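Local atomic coordinates of AGR_C_1268p (Agrobacterium tumefaciens str. C58, PDB entry 2GHS), a protein that is a regucalcin-like member of the SMP-30 beta-propeller family that probably binds a divalent metal cation and acts as a gluconolactonase. Residues V206-D209 and L214-G217; S183-P188 and T192-D197; E72-H77 and K83-L88; P54-D57 and T62-W65. One frame throughout, in Å; residues are numbered along the deposited sequence.

Interaction 1: residues V206-D209 and L214-G217; sequences VPLD and LPTG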
loop_
_atom_site.group_PDB
_atom_site.type_symbol
_atom_site.label_atom_id
_atom_site.label_comp_id
_atom_site.label_asym_id
_atom_site.label_seq_id
_atom_site.Cartn_x
_atom_site.Cartn_y
_atom_site.Cartn_z
ATOM N N VAL A 206 0.731 6.866 15.880
ATOM C CA VAL A 206 1.878 7.712 16.148
ATOM C C VAL A 206 1.447 9.201 16.020
ATOM O O VAL A 206 0.984 9.629 14.985
ATOM C CB VAL A 206 3.020 7.442 15.105
ATOM C CG1 VAL A 206 4.303 8.198 15.498
ATOM C CG2 VAL A 206 3.302 5.990 14.980
ATOM N N PRO A 207 1.623 10.016 17.082
ATOM C CA PRO A 207 1.343 11.431 16.932
ATOM C C PRO A 207 2.408 12.107 16.095
ATOM O O PRO A 207 3.598 11.787 16.245
ATOM C CB PRO A 207 1.333 11.930 18.393
ATOM C CG PRO A 207 2.101 10.998 19.132
ATOM C CD PRO A 207 2.058 9.682 18.435
ATOM N N LEU A 208 1.957 12.937 15.139
ATOM C CA LEU A 208 2.833 13.569 14.166
ATOM C C LEU A 208 2.666 15.061 14.172
ATOM O O LEU A 208 1.627 15.584 14.553
ATOM C CB LEU A 208 2.490 13.110 12.731
ATOM C CG LEU A 208 2.324 11.625 12.447
ATOM C CD1 LEU A 208 2.013 11.374 10.995
ATOM C CD2 LEU A 208 3.578 10.899 12.896
ATOM N N ASP A 209 3.733 15.729 13.734
ATOM C CA ASP A 209 3.733 17.129 13.261
ATOM C C ASP A 209 3.136 17.133 11.865
ATOM O O ASP A 209 3.737 16.582 10.892
ATOM C CB ASP A 209 5.188 17.638 13.252
ATOM C CG ASP A 209 5.334 19.101 12.837
ATOM O OD1 ASP A 209 4.381 19.658 12.225
ATOM O OD2 ASP A 209 6.456 19.666 13.068
ATOM N N LEU A 214 6.749 14.079 10.609
ATOM C CA LEU A 214 7.671 13.452 11.583
ATOM C C LEU A 214 6.921 13.212 12.895
ATOM O O LEU A 214 6.138 14.078 13.346
ATOM C CB LEU A 214 8.868 14.333 11.867
ATOM C CG LEU A 214 9.844 14.535 10.725
ATOM C CD1 LEU A 214 10.796 15.701 11.061
ATOM C CD2 LEU A 214 10.598 13.245 10.480
ATOM N N PRO A 215 7.190 12.082 13.545
ATOM C CA PRO A 215 6.599 11.819 14.878
ATOM C C PRO A 215 6.929 12.883 15.913
ATOM O O PRO A 215 8.050 13.407 15.948
ATOM C CB PRO A 215 7.221 10.484 15.269
ATOM C CG PRO A 215 7.488 9.809 13.965
ATOM C CD PRO A 215 7.991 10.925 13.095
ATOM N N THR A 216 5.948 13.202 16.753
ATOM C CA THR A 216 6.148 14.064 17.933
ATOM C C THR A 216 6.006 13.299 19.251
ATOM O O THR A 216 6.035 13.893 20.338
ATOM C CB THR A 216 5.108 15.185 17.977
ATOM O OG1 THR A 216 3.818 14.594 17.854
ATOM C CG2 THR A 216 5.281 16.194 16.848
ATOM N N GLY A 217 5.817 11.997 19.166
ATOM C CA GLY A 217 5.711 11.145 20.331
ATOM C C GLY A 217 5.896 9.689 19.961
ATOM O O GLY A 217 6.036 9.366 18.793
#
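Thr-216 and Pro-207 meet where the chain of strand 202-207 continues toward strand 220-224, at the border of a beta-propeller sheet. The loop folds back on residues 206-209 through a single beta bridge, Leu-208 with Pro-215. Thr-216 N donates to Pro-207 O at 2.8 Å, and Asp-209 N donates to Leu-214 O at 2.9 Å, an almost straight bond (167° at the hydrogen). Pro-215, lacking an N-H, suits its place between the two residues that make the bonds, and the Pro-207 ring suits a neighbour without a side chain, its CG lying 3.8 Å from Gly-217 CA.

The side chain of Thr-216 can be followed outward. Its CB stands 4.1 Å from Pro-207 O. There it divides: OG1, set between the backbone N and the carbonyl carbon (chi1 52°), comes within 3.2 Å of that same Pro-207 O, while the methyl CG2 turns to Asp-209, lying near its backbone N and CB. A beta-branched residue thus spans two neighbours with one polar and one apolar arm. The carboxylate of Asp-209 is engaged within the turn, where OD1 accepts from Arg-211 N.

On the side turned to strand 170-186, Val-206 and Leu-208 carry the apolar packing. CD2 of Leu-208 rests on Pro-215 CA at 3.7 Å, and CG1 of Val-206 presses against Pro-215 CB, also at 3.7 Å.

Interaction 2: residues S183-P188 and T192-D197; sequences SICFSP and TGYFVD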
loop_
_atom_site.group_PDB
_atom_site.type_symbol
_atom_site.label_atom_id
_atom_site.label_comp_id
_atom_site.label_asym_id
_atom_site.label_seq_id
_atom_site.Cartn_x
_atom_site.Cartn_y
_atom_site.Cartn_z
ATOM N N SER A 183 0.364 -1.498 6.636
ATOM C CA SER A 183 -0.721 -0.624 7.116
ATOM C C SER A 183 -0.381 0.805 7.320
ATOM O O SER A 183 -0.974 1.475 8.161
ATOM C CB SER A 183 -1.325 -1.207 8.399
ATOM O OG SER A 183 -2.549 -0.547 8.779
ATOM N N ILE A 184 0.590 1.301 6.555
ATOM C CA ILE A 184 0.971 2.714 6.663
ATOM C C ILE A 184 -0.098 3.617 6.074
ATOM O O ILE A 184 -0.492 3.492 4.893
ATOM C CB ILE A 184 2.332 2.961 5.996
ATOM C CG1 ILE A 184 3.446 2.155 6.709
ATOM C CG2 ILE A 184 2.653 4.426 6.032
ATOM C CD1 ILE A 184 4.757 2.224 5.932
ATOM N N CYS A 185 -0.627 4.497 6.923
ATOM C CA CYS A 185 -1.595 5.479 6.478
ATOM C C CYS A 185 -1.730 6.564 7.532
ATOM O O CYS A 185 -1.097 6.515 8.575
ATOM C CB CYS A 185 -2.965 4.824 6.183
ATOM S SG CYS A 185 -3.721 4.018 7.567
ATOM N N PHE A 186 -2.511 7.587 7.232
ATOM C CA PHE A 186 -2.547 8.797 8.022
ATOM C C PHE A 186 -3.964 9.313 8.261
ATOM O O PHE A 186 -4.838 9.167 7.422
ATOM C CB PHE A 186 -1.715 9.916 7.348
ATOM C CG PHE A 186 -0.316 9.481 7.067
ATOM C CD1 PHE A 186 0.623 9.406 8.078
ATOM C CD2 PHE A 186 0.047 9.107 5.793
ATOM C CE1 PHE A 186 1.915 8.928 7.801
ATOM C CE2 PHE A 186 1.314 8.635 5.487
ATOM C CZ PHE A 186 2.267 8.531 6.495
ATOM N N SER A 187 -4.176 9.949 9.403
ATOM C CA SER A 187 -5.464 10.536 9.735
ATOM C C SER A 187 -5.793 11.711 8.828
ATOM O O SER A 187 -4.878 12.288 8.197
ATOM C CB SER A 187 -5.449 10.958 11.194
ATOM O OG SER A 187 -4.594 12.058 11.397
ATOM N N PRO A 188 -7.070 12.121 8.783
ATOM C CA PRO A 188 -7.468 13.179 7.874
ATOM C C PRO A 188 -6.729 14.495 8.032
ATOM O O PRO A 188 -6.448 15.153 7.042
ATOM C CB PRO A 188 -8.965 13.360 8.172
ATOM C CG PRO A 188 -9.408 12.002 8.598
ATOM C CD PRO A 188 -8.247 11.538 9.485
ATOM N N THR A 192 -1.859 12.095 12.880
ATOM C CA THR A 192 -1.612 10.743 13.359
ATOM C C THR A 192 -1.174 9.875 12.196
ATOM O O THR A 192 -1.753 9.932 11.099
ATOM C CB THR A 192 -2.872 10.133 14.000
ATOM O OG1 THR A 192 -3.272 10.949 15.109
ATOM C CG2 THR A 192 -2.640 8.747 14.542
ATOM N N GLY A 193 -0.165 9.060 12.454
ATOM C CA GLY A 193 0.226 8.019 11.538
ATOM C C GLY A 193 -0.047 6.669 12.125
ATOM O O GLY A 193 -0.076 6.489 13.356
ATOM N N TYR A 194 -0.262 5.707 11.236
ATOM C CA TYR A 194 -0.524 4.332 11.602
ATOM C C TYR A 194 0.433 3.398 10.867
ATOM O O TYR A 194 0.863 3.683 9.756
ATOM C CB TYR A 194 -1.962 3.927 11.233
ATOM C CG TYR A 194 -3.024 4.842 11.813
ATOM C CD1 TYR A 194 -3.438 4.702 13.108
ATOM C CD2 TYR A 194 -3.635 5.825 11.033
ATOM C CE1 TYR A 194 -4.366 5.537 13.660
ATOM C CE2 TYR A 194 -4.612 6.637 11.535
ATOM C CZ TYR A 194 -4.978 6.510 12.867
ATOM O OH TYR A 194 -5.963 7.310 13.408
ATOM N N PHE A 195 0.792 2.302 11.519
ATOM C CA PHE A 195 1.575 1.234 10.900
ATOM C C PHE A 195 1.446 -0.050 11.691
ATOM O O PHE A 195 1.007 -0.051 12.821
ATOM C CB PHE A 195 3.072 1.599 10.742
ATOM C CG PHE A 195 3.847 1.619 12.006
ATOM C CD1 PHE A 195 3.914 2.755 12.795
ATOM C CD2 PHE A 195 4.533 0.481 12.407
ATOM C CE1 PHE A 195 4.662 2.734 13.987
ATOM C CE2 PHE A 195 5.294 0.479 13.580
ATOM C CZ PHE A 195 5.344 1.610 14.352
ATOM N N VAL A 196 1.860 -1.147 11.076
ATOM C CA VAL A 196 1.829 -2.444 11.733
ATOM C C VAL A 196 3.065 -3.221 11.312
ATOM O O VAL A 196 3.650 -2.935 10.273
ATOM C CB VAL A 196 0.561 -3.274 11.323
ATOM C CG1 VAL A 196 0.641 -3.862 9.871
ATOM C CG2 VAL A 196 0.251 -4.394 12.323
ATOM N N ASP A 197 3.439 -4.195 12.139
ATOM C CA ASP A 197 4.389 -5.247 11.746
ATOM C C ASP A 197 3.455 -6.438 11.521
ATOM O O ASP A 197 2.827 -6.936 12.458
ATOM C CB ASP A 197 5.404 -5.510 12.824
ATOM C CG ASP A 197 6.373 -6.636 12.469
ATOM O OD1 ASP A 197 6.148 -7.390 11.477
ATOM O OD2 ASP A 197 7.365 -6.775 13.219
HETATM O O HOH W 1 -5.561 12.551 13.984
#
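Strand 183-186 and strand 192-197 run antiparallel, their short axes 4.5 Å apart and 176° between directions, as a beta hairpin within a propeller sheet. Cys-185 and Tyr-194 form the hydrogen-bonded pair, with Tyr-194 N giving a good bond to Cys-185 O at 2.9 Å and Cys-185 N a weak one back to Tyr-194 O. Phe-186 faces Gly-193 as a non-hydrogen-bonded pair. Past the strand end, Ser-187 N donates to Thr-192 O at 3.0 Å.

On the face of Cys-185 and Tyr-194, the thiol lies obliquely to the phenol ring, 65° off its normal, with SG 3.9 Å from CD2: a sulfur-aromatic contact that fits a small, polarisable group beside a large ring. Cys-185 also packs on Ser-235 and Cys-237 of strand 231-237. On the other face the Phe-186 ring leans across Gly-193, its CD1 3.7 Å from Gly-193 CA; having no side chain, glycine lets the ring come this close. The ring also meets Trp-148 and His-142 edge-to-face.

Towards the propeller's middle, Ser-183 CB touches Val-196 CG1 at 3.6 Å, next to Asn-182, a predicted metal ligand. Ser-183 OG turns to Ser-235.

Serine suits the turn because its short hydroxyl reaches back to the main chain. With chi1 at 70°, Ser-187 OG accepts from Thr-192 N at 3.1 Å and is also hydrogen-bonded to Asp-189 OD1, while a water lies 2.8 Å from Ser-187 OG and is also hydrogen-bonded to Thr-192 OG1.

Interaction 3: residues E72-H77 and K83-L88; sequences ELHELH and KTVHAL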
loop_
_atom_site.group_PDB
_atom_site.type_symbol
_atom_site.label_atom_id
_atom_site.label_comp_id
_atom_site.label_asym_id
_atom_site.label_seq_id
_atom_site.Cartn_x
_atom_site.Cartn_y
_atom_site.Cartn_z
ATOM N N GLU A 72 7.331 -5.336 -12.107
ATOM C CA GLU A 72 6.383 -4.658 -13.043
ATOM C C GLU A 72 5.619 -3.537 -12.389
ATOM O O GLU A 72 5.210 -3.665 -11.245
ATOM C CB GLU A 72 5.356 -5.647 -13.581
ATOM C CG GLU A 72 5.928 -6.780 -14.382
ATOM C CD GLU A 72 4.920 -7.905 -14.622
ATOM O OE1 GLU A 72 3.845 -8.021 -13.950
ATOM O OE2 GLU A 72 5.254 -8.721 -15.525
ATOM N N LEU A 73 5.408 -2.475 -13.143
ATOM C CA LEU A 73 4.547 -1.372 -12.757
ATOM C C LEU A 73 3.353 -1.427 -13.716
ATOM O O LEU A 73 3.523 -1.278 -14.939
ATOM C CB LEU A 73 5.273 -0.027 -12.941
ATOM C CG LEU A 73 4.481 1.277 -12.765
ATOM C CD1 LEU A 73 3.858 1.389 -11.405
ATOM C CD2 LEU A 73 5.394 2.444 -13.011
ATOM N N HIS A 74 2.164 -1.634 -13.143
ATOM C CA HIS A 74 0.920 -1.799 -13.872
ATOM C C HIS A 74 0.147 -0.502 -13.877
ATOM O O HIS A 74 0.111 0.204 -12.884
ATOM C CB HIS A 74 0.104 -2.915 -13.185
ATOM C CG HIS A 74 0.697 -4.252 -13.409
ATOM N ND1 HIS A 74 0.170 -5.124 -14.341
ATOM C CD2 HIS A 74 1.821 -4.838 -12.938
ATOM C CE1 HIS A 74 0.925 -6.211 -14.388
ATOM N NE2 HIS A 74 1.945 -6.055 -13.565
ATOM N N GLU A 75 -0.449 -0.226 -15.037
ATOM C CA GLU A 75 -1.162 1.032 -15.300
ATOM C C GLU A 75 -2.517 0.652 -15.910
ATOM O O GLU A 75 -2.563 -0.100 -16.871
ATOM C CB GLU A 75 -0.367 1.858 -16.303
ATOM C CG GLU A 75 -0.990 3.179 -16.661
ATOM C CD GLU A 75 -0.232 3.968 -17.725
ATOM O OE1 GLU A 75 0.801 3.491 -18.254
ATOM O OE2 GLU A 75 -0.685 5.101 -18.025
ATOM N N LEU A 76 -3.602 1.174 -15.318
ATOM C CA LEU A 76 -4.950 0.918 -15.778
ATOM C C LEU A 76 -5.697 2.224 -15.889
ATOM O O LEU A 76 -5.997 2.860 -14.886
ATOM C CB LEU A 76 -5.701 -0.001 -14.800
ATOM C CG LEU A 76 -7.162 -0.323 -15.187
ATOM C CD1 LEU A 76 -7.224 -1.054 -16.512
ATOM C CD2 LEU A 76 -7.870 -1.104 -14.096
ATOM N N HIS A 77 -6.069 2.581 -17.112
ATOM C CA HIS A 77 -6.930 3.743 -17.333
ATOM C C HIS A 77 -8.373 3.310 -17.066
ATOM O O HIS A 77 -8.928 2.498 -17.797
ATOM C CB HIS A 77 -6.799 4.266 -18.779
ATOM C CG HIS A 77 -7.609 5.494 -19.041
ATOM N ND1 HIS A 77 -8.808 5.466 -19.722
ATOM C CD2 HIS A 77 -7.435 6.771 -18.626
ATOM C CE1 HIS A 77 -9.315 6.688 -19.745
ATOM N NE2 HIS A 77 -8.499 7.497 -19.088
ATOM N N LYS A 83 -4.999 -1.280 -20.352
ATOM C CA LYS A 83 -3.983 -1.776 -19.415
ATOM C C LYS A 83 -2.584 -1.721 -20.050
ATOM O O LYS A 83 -2.421 -2.119 -21.209
ATOM C CB LYS A 83 -4.379 -3.204 -19.102
ATOM C CG LYS A 83 -3.562 -3.904 -18.119
ATOM C CD LYS A 83 -3.805 -3.352 -16.724
ATOM C CE LYS A 83 -2.612 -3.661 -15.860
ATOM N NZ LYS A 83 -2.293 -5.119 -15.831
ATOM N N THR A 84 -1.588 -1.228 -19.323
ATOM C CA THR A 84 -0.205 -1.206 -19.778
ATOM C C THR A 84 0.676 -1.766 -18.694
ATOM O O THR A 84 0.436 -1.524 -17.514
ATOM C CB THR A 84 0.221 0.225 -20.126
ATOM O OG1 THR A 84 -0.730 0.791 -21.034
ATOM C CG2 THR A 84 1.633 0.283 -20.789
ATOM N N VAL A 85 1.662 -2.559 -19.073
ATOM C CA VAL A 85 2.596 -3.104 -18.075
ATOM C C VAL A 85 4.011 -2.620 -18.382
ATOM O O VAL A 85 4.482 -2.740 -19.507
ATOM C CB VAL A 85 2.612 -4.631 -18.058
ATOM C CG1 VAL A 85 3.510 -5.086 -16.924
ATOM C CG2 VAL A 85 1.196 -5.205 -17.930
ATOM N N HIS A 86 4.665 -2.052 -17.381
ATOM C CA HIS A 86 5.978 -1.425 -17.562
ATOM C C HIS A 86 6.993 -2.257 -16.791
ATOM O O HIS A 86 6.816 -2.505 -15.621
ATOM C CB HIS A 86 5.990 0.001 -17.032
ATOM C CG HIS A 86 4.916 0.872 -17.610
ATOM N ND1 HIS A 86 5.055 1.514 -18.821
ATOM C CD2 HIS A 86 3.674 1.191 -17.154
ATOM C CE1 HIS A 86 3.953 2.206 -19.078
ATOM N NE2 HIS A 86 3.100 2.023 -18.086
ATOM N N ALA A 87 8.031 -2.679 -17.474
ATOM C CA ALA A 87 9.106 -3.481 -16.906
ATOM C C ALA A 87 10.114 -2.596 -16.179
ATOM O O ALA A 87 10.617 -1.622 -16.728
ATOM C CB ALA A 87 9.801 -4.215 -18.013
ATOM N N LEU A 88 10.468 -3.001 -14.968
ATOM C CA LEU A 88 11.415 -2.248 -14.154
ATOM C C LEU A 88 12.708 -3.040 -13.942
ATOM O O LEU A 88 12.692 -4.284 -13.914
ATOM C CB LEU A 88 10.779 -2.018 -12.788
ATOM C CG LEU A 88 9.427 -1.341 -12.725
ATOM C CD1 LEU A 88 8.912 -1.317 -11.302
ATOM C CD2 LEU A 88 9.515 0.085 -13.277
HETATM O O HOH W 2 -2.770 1.939 -19.569
#
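His-74 and Lys-83 cross obliquely, and the lysine chain, bent at chi2 and chi4, brings NZ to the imidazole edge. NZ donates to His-74 ND1 at 2.9 Å, in the ring plane, and it also forms a salt bridge with Asp-44. At the other nitrogen of the ring, NE2 donates to Glu-72 OE1 at 2.8 Å, again near the ring plane, although the carboxylate is met from above its own plane. Two in-plane bonds thus fix the rotation of the ring, and ND1 as acceptor with NE2 as donor is the proton arrangement they require. Val-85 points the same way as His-74 and lays CG1 over a ring face, a CH-pi contact with the methyl 4.0 Å from the centroid. A branched aliphatic residue suits this place, since CG1 also packs along the stem of Glu-72. Trp-65 stacks with the same histidine.

These residues belong to the beta hairpin of strands 72-77 and 82-87, the latter an outermost strand of its four-stranded propeller sheet. Leu-73 with His-86 and Glu-75 with Thr-84 are its hydrogen-bonded pairs.

Across the sheet, Glu-75 and His-86 face the opposite way from His-74. The glutamate is fully extended (chi1 -180°, chi2 -177°), which carries its carboxylate to the imidazole with the two planes 28° apart. His-86 NE2 donates to Glu-75 OE1 at 2.7 Å, lying nearly along the C-O bond direction. Beside them Leu-73 CB meets Leu-88 CD1 at 4.2 Å, while a water bonded to Thr-84 OG1 at 2.8 Å reaches Glu-75 O weakly.

Interaction 4: residues P54-D57 and T62-W65; sequences PTFD and TAWW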
loop_
_atom_site.group_PDB
_atom_site.type_symbol
_atom_site.label_atom_id
_atom_site.label_comp_id
_atom_site.label_asym_id
_atom_site.label_seq_id
_atom_site.Cartn_x
_atom_site.Cartn_y
_atom_site.Cartn_z
ATOM N N PRO A 54 -1.026 -0.116 -4.642
ATOM C CA PRO A 54 -1.881 0.603 -5.600
ATOM C C PRO A 54 -2.070 2.057 -5.251
ATOM O O PRO A 54 -2.088 2.410 -4.043
ATOM C CB PRO A 54 -3.257 -0.092 -5.446
ATOM C CG PRO A 54 -3.223 -0.674 -4.107
ATOM C CD PRO A 54 -1.787 -1.082 -3.854
ATOM N N THR A 55 -2.238 2.909 -6.263
ATOM C CA THR A 55 -2.538 4.320 -6.029
ATOM C C THR A 55 -3.246 4.864 -7.269
ATOM O O THR A 55 -3.311 4.179 -8.305
ATOM C CB THR A 55 -1.229 5.111 -5.661
ATOM O OG1 THR A 55 -1.554 6.453 -5.275
ATOM C CG2 THR A 55 -0.257 5.144 -6.801
ATOM N N PHE A 56 -3.864 6.035 -7.156
ATOM C CA PHE A 56 -4.677 6.555 -8.236
ATOM C C PHE A 56 -4.195 7.973 -8.550
ATOM O O PHE A 56 -3.915 8.769 -7.629
ATOM C CB PHE A 56 -6.143 6.643 -7.810
ATOM C CG PHE A 56 -7.095 7.036 -8.923
ATOM C CD1 PHE A 56 -7.323 6.216 -10.017
ATOM C CD2 PHE A 56 -7.803 8.196 -8.812
ATOM C CE1 PHE A 56 -8.208 6.614 -11.000
ATOM C CE2 PHE A 56 -8.703 8.565 -9.779
ATOM C CZ PHE A 56 -8.896 7.778 -10.858
ATOM N N ASP A 57 -4.090 8.256 -9.843
ATOM C CA ASP A 57 -3.847 9.621 -10.381
ATOM C C ASP A 57 -5.133 10.227 -10.925
ATOM O O ASP A 57 -5.557 9.883 -12.024
ATOM C CB ASP A 57 -2.765 9.556 -11.486
ATOM C CG ASP A 57 -2.341 10.933 -12.006
ATOM O OD1 ASP A 57 -3.048 11.940 -11.753
ATOM O OD2 ASP A 57 -1.277 11.011 -12.682
ATOM N N THR A 62 -6.124 7.337 -13.834
ATOM C CA THR A 62 -5.311 6.114 -13.983
ATOM C C THR A 62 -4.916 5.497 -12.607
ATOM O O THR A 62 -4.435 6.198 -11.721
ATOM C CB THR A 62 -4.032 6.416 -14.795
ATOM O OG1 THR A 62 -4.396 6.935 -16.080
ATOM C CG2 THR A 62 -3.220 5.173 -15.006
ATOM N N ALA A 63 -5.201 4.215 -12.437
ATOM C CA ALA A 63 -4.736 3.454 -11.298
ATOM C C ALA A 63 -3.396 2.827 -11.639
ATOM O O ALA A 63 -3.178 2.337 -12.738
ATOM C CB ALA A 63 -5.773 2.374 -10.942
ATOM N N TRP A 64 -2.515 2.822 -10.655
ATOM C CA TRP A 64 -1.198 2.249 -10.764
ATOM C C TRP A 64 -1.008 1.238 -9.624
ATOM O O TRP A 64 -1.514 1.439 -8.508
ATOM C CB TRP A 64 -0.155 3.354 -10.632
ATOM C CG TRP A 64 -0.186 4.404 -11.703
ATOM C CD1 TRP A 64 -0.916 5.543 -11.696
ATOM C CD2 TRP A 64 0.603 4.431 -12.891
ATOM N NE1 TRP A 64 -0.650 6.272 -12.835
ATOM C CE2 TRP A 64 0.296 5.601 -13.573
ATOM C CE3 TRP A 64 1.565 3.573 -13.436
ATOM C CZ2 TRP A 64 0.900 5.934 -14.793
ATOM C CZ3 TRP A 64 2.170 3.908 -14.656
ATOM C CH2 TRP A 64 1.826 5.081 -15.309
ATOM N N TRP A 65 -0.285 0.149 -9.892
ATOM C CA TRP A 65 0.137 -0.765 -8.814
ATOM C C TRP A 65 1.354 -1.544 -9.263
ATOM O O TRP A 65 1.784 -1.423 -10.428
ATOM C CB TRP A 65 -0.995 -1.711 -8.376
ATOM C CG TRP A 65 -1.478 -2.662 -9.395
ATOM C CD1 TRP A 65 -0.998 -3.923 -9.639
ATOM C CD2 TRP A 65 -2.571 -2.464 -10.287
ATOM N NE1 TRP A 65 -1.727 -4.505 -10.644
ATOM C CE2 TRP A 65 -2.703 -3.631 -11.052
ATOM C CE3 TRP A 65 -3.453 -1.396 -10.515
ATOM C CZ2 TRP A 65 -3.658 -3.765 -12.045
ATOM C CZ3 TRP A 65 -4.428 -1.538 -11.500
ATOM C CH2 TRP A 65 -4.505 -2.713 -12.254
HETATM O O HOH W 3 -1.039 8.830 -14.241
#
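Thr-55 and Trp-64 are joined by two backbone hydrogen bonds across the beta hairpin of strands 51-57 and 62-67 in the propeller. Each donates to the other's carbonyl at 2.8 Å, Thr-55 N to Trp-64 O and Trp-64 N to Thr-55 O. Asp-57 and Thr-62 form the next hydrogen-bonded pair, with Asp-57 N to Thr-62 O at 2.8 Å.

Apolar contacts join Phe-56 CD1 to Ala-63 CB at 4.2 Å and Pro-54 CB to Trp-65 CB at 4.0 Å. The small methyl of Ala-63 suits a place beside so large a ring, and the apolar ring of Pro-54 a buried one packed on strands 273-279 and 285-290. With CG anti to the backbone N (chi1 -174°), the Phe-56 ring reaches across the opposite strand, and a carbonyl lies near it, Thr-62 O at 3.4 Å from CD1.

Polar side-chain contact runs through a water at the indole edge. It accepts from Trp-64 NE1 at 2.9 Å and donates to Asp-57 OD2 at 2.7 Å, while Asp-57 OD1 forms a salt bridge with Lys-97. The indole N-H is thereby satisfied inside the fold, and the lysine probably favours the charged form of the aspartate.

Overall arrangement
The four contacts fall into two pairs on different sheets of the propeller. Interactions 3 and 4 share one sheet through neighbouring strands 62-67 and 72-77, while interactions 1 and 2 share another through strands 192-197 and 202-207. Interactions 2 and 4 are buried, lie nearer the centre of the chain and on opposite sides of it, and each adjoins a predicted metal ligand; aromatic rings packed on small residues mark both. Interactions 1 and 3 lie further out and are only partly buried. The outer hairpin of interaction 3 relies on charged and imidazole groups, whereas the loop of interaction 1 uses prolines and few backbone bonds.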